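Local coordinates for core protein P7 (Pseudomonas phage phi12, PDB 2Q82) that is a structural core protein of the phage particle, probably serving as an assembly factor of the polymerase complex, as in related cystoviruses, at residues Q16-L19 and A20-T24; L70-V73 and F74-P78; V110-V113 and R114-N117. All coordinates share one frame; numbering follows the deposited sequence.

Contact 1: residues Q16-L19 and A20-T24; sequences QNRL and AQYET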
# COMPACT_ATOMS: atom_id res chain seq x y z
N GLN A 16 24.01 15.34 -1.69
CA GLN A 16 23.91 14.02 -2.28
C GLN A 16 23.05 13.17 -1.45
O GLN A 16 22.24 12.42 -1.91
CB GLN A 16 25.28 13.37 -2.43
CG GLN A 16 26.16 14.02 -3.45
CD GLN A 16 25.56 14.00 -4.82
OE1 GLN A 16 25.34 15.06 -5.41
NE2 GLN A 16 25.31 12.82 -5.35
N ASN A 17 23.23 13.29 -0.14
CA ASN A 17 22.40 12.50 0.70
C ASN A 17 20.97 12.96 0.59
O ASN A 17 20.06 12.14 0.71
CB ASN A 17 22.91 12.65 2.09
CG ASN A 17 24.30 12.11 2.22
OD1 ASN A 17 25.08 12.58 3.04
ND2 ASN A 17 24.62 11.11 1.40
N ARG A 18 20.75 14.25 0.39
CA ARG A 18 19.39 14.72 0.28
C ARG A 18 18.73 14.14 -0.93
O ARG A 18 17.62 13.63 -0.86
CB ARG A 18 19.33 16.24 0.22
CG ARG A 18 19.62 16.81 1.56
CD ARG A 18 19.25 18.26 1.70
NE ARG A 18 19.70 19.16 0.64
CZ ARG A 18 20.85 19.82 0.62
NH1 ARG A 18 21.74 19.69 1.60
NH2 ARG A 18 21.09 20.68 -0.36
N LEU A 19 19.43 14.20 -2.06
CA LEU A 19 18.87 13.68 -3.29
C LEU A 19 18.66 12.19 -3.24
O LEU A 19 17.74 11.67 -3.86
CB LEU A 19 19.80 13.98 -4.44
CG LEU A 19 19.94 15.46 -4.72
CD1 LEU A 19 21.23 15.70 -5.45
CD2 LEU A 19 18.75 15.95 -5.52
N ALA A 20 19.51 11.50 -2.50
CA ALA A 20 19.41 10.05 -2.39
C ALA A 20 18.10 9.67 -1.74
O ALA A 20 17.45 8.71 -2.13
CB ALA A 20 20.58 9.49 -1.61
N GLN A 21 17.69 10.45 -0.74
CA GLN A 21 16.46 10.16 -0.03
C GLN A 21 15.20 10.60 -0.77
O GLN A 21 14.19 9.90 -0.72
CB GLN A 21 16.50 10.69 1.40
CG GLN A 21 16.44 12.19 1.52
CD GLN A 21 16.25 12.64 2.95
OE1 GLN A 21 15.13 12.89 3.39
NE2 GLN A 21 17.35 12.74 3.69
N TYR A 22 15.24 11.73 -1.46
CA TYR A 22 14.19 12.07 -2.41
C TYR A 22 13.96 10.89 -3.33
O TYR A 22 12.84 10.44 -3.52
CB TYR A 22 14.58 13.28 -3.27
CG TYR A 22 14.87 14.55 -2.53
CD1 TYR A 22 14.44 14.74 -1.22
CD2 TYR A 22 15.57 15.58 -3.14
CE1 TYR A 22 14.71 15.91 -0.55
CE2 TYR A 22 15.84 16.75 -2.48
CZ TYR A 22 15.41 16.91 -1.18
OH TYR A 22 15.69 18.08 -0.53
N GLU A 23 15.05 10.41 -3.92
CA GLU A 23 14.99 9.36 -4.93
C GLU A 23 14.24 8.09 -4.55
O GLU A 23 13.65 7.42 -5.40
CB GLU A 23 16.38 8.91 -5.30
CG GLU A 23 17.22 9.83 -6.15
CD GLU A 23 18.65 9.34 -6.19
OE1 GLU A 23 18.86 8.16 -5.86
OE2 GLU A 23 19.55 10.13 -6.55
N THR A 24 14.33 7.74 -3.28
CA THR A 24 13.70 6.53 -2.80
C THR A 24 12.50 6.76 -1.88
O THR A 24 12.15 5.88 -1.09
CB THR A 24 14.67 5.67 -2.00
OG1 THR A 24 15.21 6.48 -0.95
CG2 THR A 24 15.79 5.19 -2.84
O HOH W 1 22.30 11.23 -5.14
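Tyr-22 leans back over the turn of helix that precedes it, so that the carbonyl oxygen of Arg-18 lies 3.3 Å from ring atom CG, over one ring face. The same oxygen takes the N-H of Tyr-22 in a nearly straight bond (3.1 Å from Tyr-22 N, 175° at the hydrogen), and a weak second bond from Gln-21 N. Bonds from Ala-20 N to Gln-16 O, from Gln-21 N to Asn-17 O and from Glu-23 N to Leu-19 O complete the i to i+4 series.

Apolar contact comes from Leu-19, whose CD2 branch meets ring atom CD2 of Tyr-22 at 4.0 Å. This leucine also packs on Ile-119, a fitting role for a buried leucine on a helix that otherwise lies largely at the surface.

The polar ends point to a shared partner: Arg-18 NH2 forms a salt bridge to Asp-118 OD1 while Tyr-22 OH is hydrogen-bonded to Asp-118 OD2, and the hydroxyl sits at the guanidinium edge. On another side, water 1 links Glu-23 OE2 (3.3 Å from the water) weakly to Gln-16 O.

The arrangement is that of an amphipathic alpha-helix with i to i+4 bonding, packed against helix 112-127.

Contact 2: residues L70-V73 and F74-P78; sequences LAYV and FGARP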
# COMPACT_ATOMS: atom_id res chain seq x y z
N LEU A 70 -6.07 7.01 4.10
CA LEU A 70 -4.71 6.83 3.68
C LEU A 70 -3.79 7.78 4.46
O LEU A 70 -2.69 7.40 4.83
CB LEU A 70 -4.59 7.11 2.19
CG LEU A 70 -3.19 7.00 1.63
CD1 LEU A 70 -2.63 5.60 1.83
CD2 LEU A 70 -3.26 7.33 0.17
N ALA A 71 -4.26 9.00 4.69
CA ALA A 71 -3.48 9.98 5.43
C ALA A 71 -3.22 9.44 6.83
O ALA A 71 -2.13 9.57 7.37
CB ALA A 71 -4.23 11.29 5.52
N TYR A 72 -4.25 8.84 7.41
CA TYR A 72 -4.11 8.31 8.73
C TYR A 72 -3.00 7.24 8.75
O TYR A 72 -2.15 7.23 9.64
CB TYR A 72 -5.41 7.69 9.17
CG TYR A 72 -5.26 7.07 10.50
CD1 TYR A 72 -5.35 7.85 11.65
CD2 TYR A 72 -4.93 5.73 10.62
CE1 TYR A 72 -5.13 7.29 12.89
CE2 TYR A 72 -4.71 5.16 11.85
CZ TYR A 72 -4.81 5.95 12.98
OH TYR A 72 -4.62 5.39 14.21
N VAL A 73 -3.03 6.36 7.77
CA VAL A 73 -2.03 5.31 7.71
C VAL A 73 -0.60 5.88 7.61
O VAL A 73 0.29 5.48 8.35
CB VAL A 73 -2.29 4.39 6.53
CG1 VAL A 73 -1.16 3.41 6.37
CG2 VAL A 73 -3.60 3.65 6.76
N PHE A 74 -0.40 6.82 6.69
CA PHE A 74 0.92 7.43 6.54
C PHE A 74 1.37 8.08 7.85
O PHE A 74 2.55 8.02 8.22
CB PHE A 74 0.89 8.53 5.48
CG PHE A 74 0.75 8.03 4.07
CD1 PHE A 74 1.04 6.71 3.73
CD2 PHE A 74 0.41 8.92 3.05
CE1 PHE A 74 0.99 6.28 2.39
CE2 PHE A 74 0.36 8.51 1.73
CZ PHE A 74 0.66 7.19 1.39
N GLY A 75 0.43 8.72 8.53
CA GLY A 75 0.78 9.42 9.75
C GLY A 75 0.88 8.62 11.03
O GLY A 75 1.65 8.98 11.93
N ALA A 76 0.13 7.54 11.10
CA ALA A 76 0.10 6.72 12.30
C ALA A 76 0.65 5.31 12.14
O ALA A 76 1.02 4.69 13.13
CB ALA A 76 -1.32 6.66 12.84
N ARG A 77 0.69 4.78 10.92
CA ARG A 77 1.20 3.43 10.74
C ARG A 77 2.22 3.40 9.62
O ARG A 77 2.13 2.64 8.66
CB ARG A 77 0.05 2.46 10.44
CG ARG A 77 -0.99 2.36 11.56
CD ARG A 77 -0.54 1.47 12.73
NE ARG A 77 -1.60 1.39 13.74
CZ ARG A 77 -1.67 0.46 14.69
NH1 ARG A 77 -0.75 -0.48 14.79
NH2 ARG A 77 -2.67 0.49 15.55
N PRO A 78 3.26 4.23 9.75
CA PRO A 78 4.33 4.34 8.77
C PRO A 78 4.95 3.03 8.36
O PRO A 78 5.26 2.84 7.20
CB PRO A 78 5.34 5.26 9.42
CG PRO A 78 5.09 5.16 10.80
CD PRO A 78 3.63 4.95 10.98
O HOH W 2 -3.54 3.31 15.07
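The C-terminal end of helix 68-76, an alpha-helix of this alpha/beta fold, carries two i to i+4 side-chain pairs: Leu-70 with Phe-74 and Tyr-72 with Ala-76. In the first, the CD1 methyl of Leu-70 sits over one face of the Phe-74 ring, 4.0 Å from its centroid and offset toward the rim, making a CH-pi contact. The leucine gets there because CG stands opposite its backbone N (chi1 178°), which lays the branched end of the side chain over the ring. Both residues are buried and also pack on Leu-63 of strand 59-63, a place suited to large apolar groups.

The second pair lies on a more exposed side. The single methyl of Ala-76 is small enough to fit against one face of the Tyr-72 ring, with CB 3.9 Å from the centroid and 23° off the ring normal, again a CH-pi contact. The backbone bonds run alongside: Ala-76 N to Tyr-72 O, and Arg-77 N to Val-73 O at 2.7 Å, although Arg-77 has already left helical geometry.

Arg-77 also belongs to the dimer. Its NH1 forms a salt bridge with Asp-69 of the second subunit, and its guanidinium makes a cation-pi contact with Tyr-72 of that subunit; Val-73 packs on its counterpart there. Within the chain, water 2 lies in the plane of the Tyr-72 ring, 2.5 Å from Tyr-72 OH, and accepts a hydrogen bond from Arg-77 NH2 at 3.0 Å.

Contact 3: residues V110-V113 and R114-N117; sequences VSMV and RVLN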
# COMPACT_ATOMS: atom_id res chain seq x y z
N VAL A 110 8.39 19.31 4.66
CA VAL A 110 9.56 19.63 3.89
C VAL A 110 9.14 20.56 2.77
O VAL A 110 8.11 20.35 2.15
CB VAL A 110 10.17 18.37 3.33
CG1 VAL A 110 11.23 18.71 2.31
CG2 VAL A 110 10.76 17.56 4.47
N SER A 111 9.94 21.59 2.53
CA SER A 111 9.57 22.53 1.49
C SER A 111 9.87 22.01 0.10
O SER A 111 11.00 21.66 -0.23
CB SER A 111 10.22 23.89 1.69
OG SER A 111 10.04 24.70 0.55
N MSE A 112 8.84 21.98 -0.73
CA MSE A 112 8.99 21.51 -2.09
C MSE A 112 9.95 22.39 -2.87
O MSE A 112 10.59 21.94 -3.81
CB MSE A 112 7.66 21.50 -2.80
CG MSE A 112 7.74 20.86 -4.18
SE MSE A 112 7.73 18.90 -4.02
CE MSE A 112 8.92 18.33 -5.48
N VAL A 113 10.03 23.66 -2.49
CA VAL A 113 10.93 24.59 -3.16
C VAL A 113 12.38 24.14 -2.96
O VAL A 113 13.20 24.17 -3.88
CB VAL A 113 10.74 25.99 -2.62
CG1 VAL A 113 11.81 26.91 -3.17
CG2 VAL A 113 9.36 26.49 -3.00
N ARG A 114 12.69 23.73 -1.74
CA ARG A 114 14.03 23.26 -1.45
C ARG A 114 14.28 21.98 -2.22
O ARG A 114 15.36 21.82 -2.77
CB ARG A 114 14.15 23.01 0.05
CG ARG A 114 15.32 22.16 0.46
CD ARG A 114 16.51 22.95 0.88
NE ARG A 114 16.74 24.09 0.01
CZ ARG A 114 17.79 24.19 -0.79
NH1 ARG A 114 18.69 23.22 -0.82
NH2 ARG A 114 17.95 25.27 -1.54
N VAL A 115 13.31 21.08 -2.28
CA VAL A 115 13.48 19.85 -3.03
C VAL A 115 13.78 20.12 -4.50
O VAL A 115 14.72 19.58 -5.07
CB VAL A 115 12.18 19.00 -2.94
CG1 VAL A 115 12.23 17.85 -3.92
CG2 VAL A 115 12.01 18.49 -1.52
N LEU A 116 12.98 20.98 -5.11
CA LEU A 116 13.17 21.31 -6.51
C LEU A 116 14.52 21.98 -6.76
O LEU A 116 15.18 21.72 -7.76
CB LEU A 116 12.04 22.21 -6.99
CG LEU A 116 10.71 21.48 -7.04
CD1 LEU A 116 9.59 22.46 -7.25
CD2 LEU A 116 10.73 20.44 -8.15
N ASN A 117 14.91 22.86 -5.84
CA ASN A 117 16.18 23.56 -5.93
C ASN A 117 17.30 22.54 -6.02
O ASN A 117 18.16 22.62 -6.90
CB ASN A 117 16.40 24.41 -4.69
CG ASN A 117 15.65 25.72 -4.72
OD1 ASN A 117 15.68 26.48 -3.75
ND2 ASN A 117 14.97 26.00 -5.83
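Bends at chi2 (79°) and chi3 (-145°) fold the selenomethionine Met-112 forward against the first turn, bringing its CE methyl to Val-115 CG1 at 3.7 Å and to Leu-116 CD2 at 3.9 Å. Leu-116 meets the same chain from the next helical position, CD1 lying 3.9 Å from Met-112 CG. A long, flexible side chain suits this buried place, where it also packs on Ile-38 and Phe-41. From the strand side, Val-110 crosses Val-115 at about a right angle, its CG1 branch 3.9 Å from Val-115 CG2.

These residues span the junction at which strand 109-111, an edge of the parallel sheet within this chain, runs straight into helix 112-127. Ser-111 is the N-cap: its OG accepts a weak bond from Val-113 N (3.2 Å, 132° at the hydrogen), serving an N-H that has no preceding turn to bond to, and is also weakly bonded to Asp-90. The first full-turn bond follows, from Val-115 N to Ser-111 O at 3.1 Å. Two steps further along, Val-113 and Asn-117 lie side by side, with Val-113 CG1 3.9 Å from Asn-117 OD1, while Arg-114 reaches on to a salt bridge with Asp-118.

In the fold
From the N terminus the chain passes through contact 1 on helix 15-23, contact 2 on helix 68-76 and contact 3 where strand 109-111 enters helix 112-127. Each lies within eight or nine continuous residues and closes no long loop, so they follow in series, without nesting or crossing. Contacts 1 and 3 touch, their centres about 12 Å apart: Tyr-22 packs on Val-115, and Arg-18 and Arg-114 gather round Asp-118, joining the first helix to the last. Contact 2 lies across the chain's centre from contact 3, their nearest atoms about 13 Å apart. It ties its helix to strand 59-63 of the parallel sheet and to the second subunit.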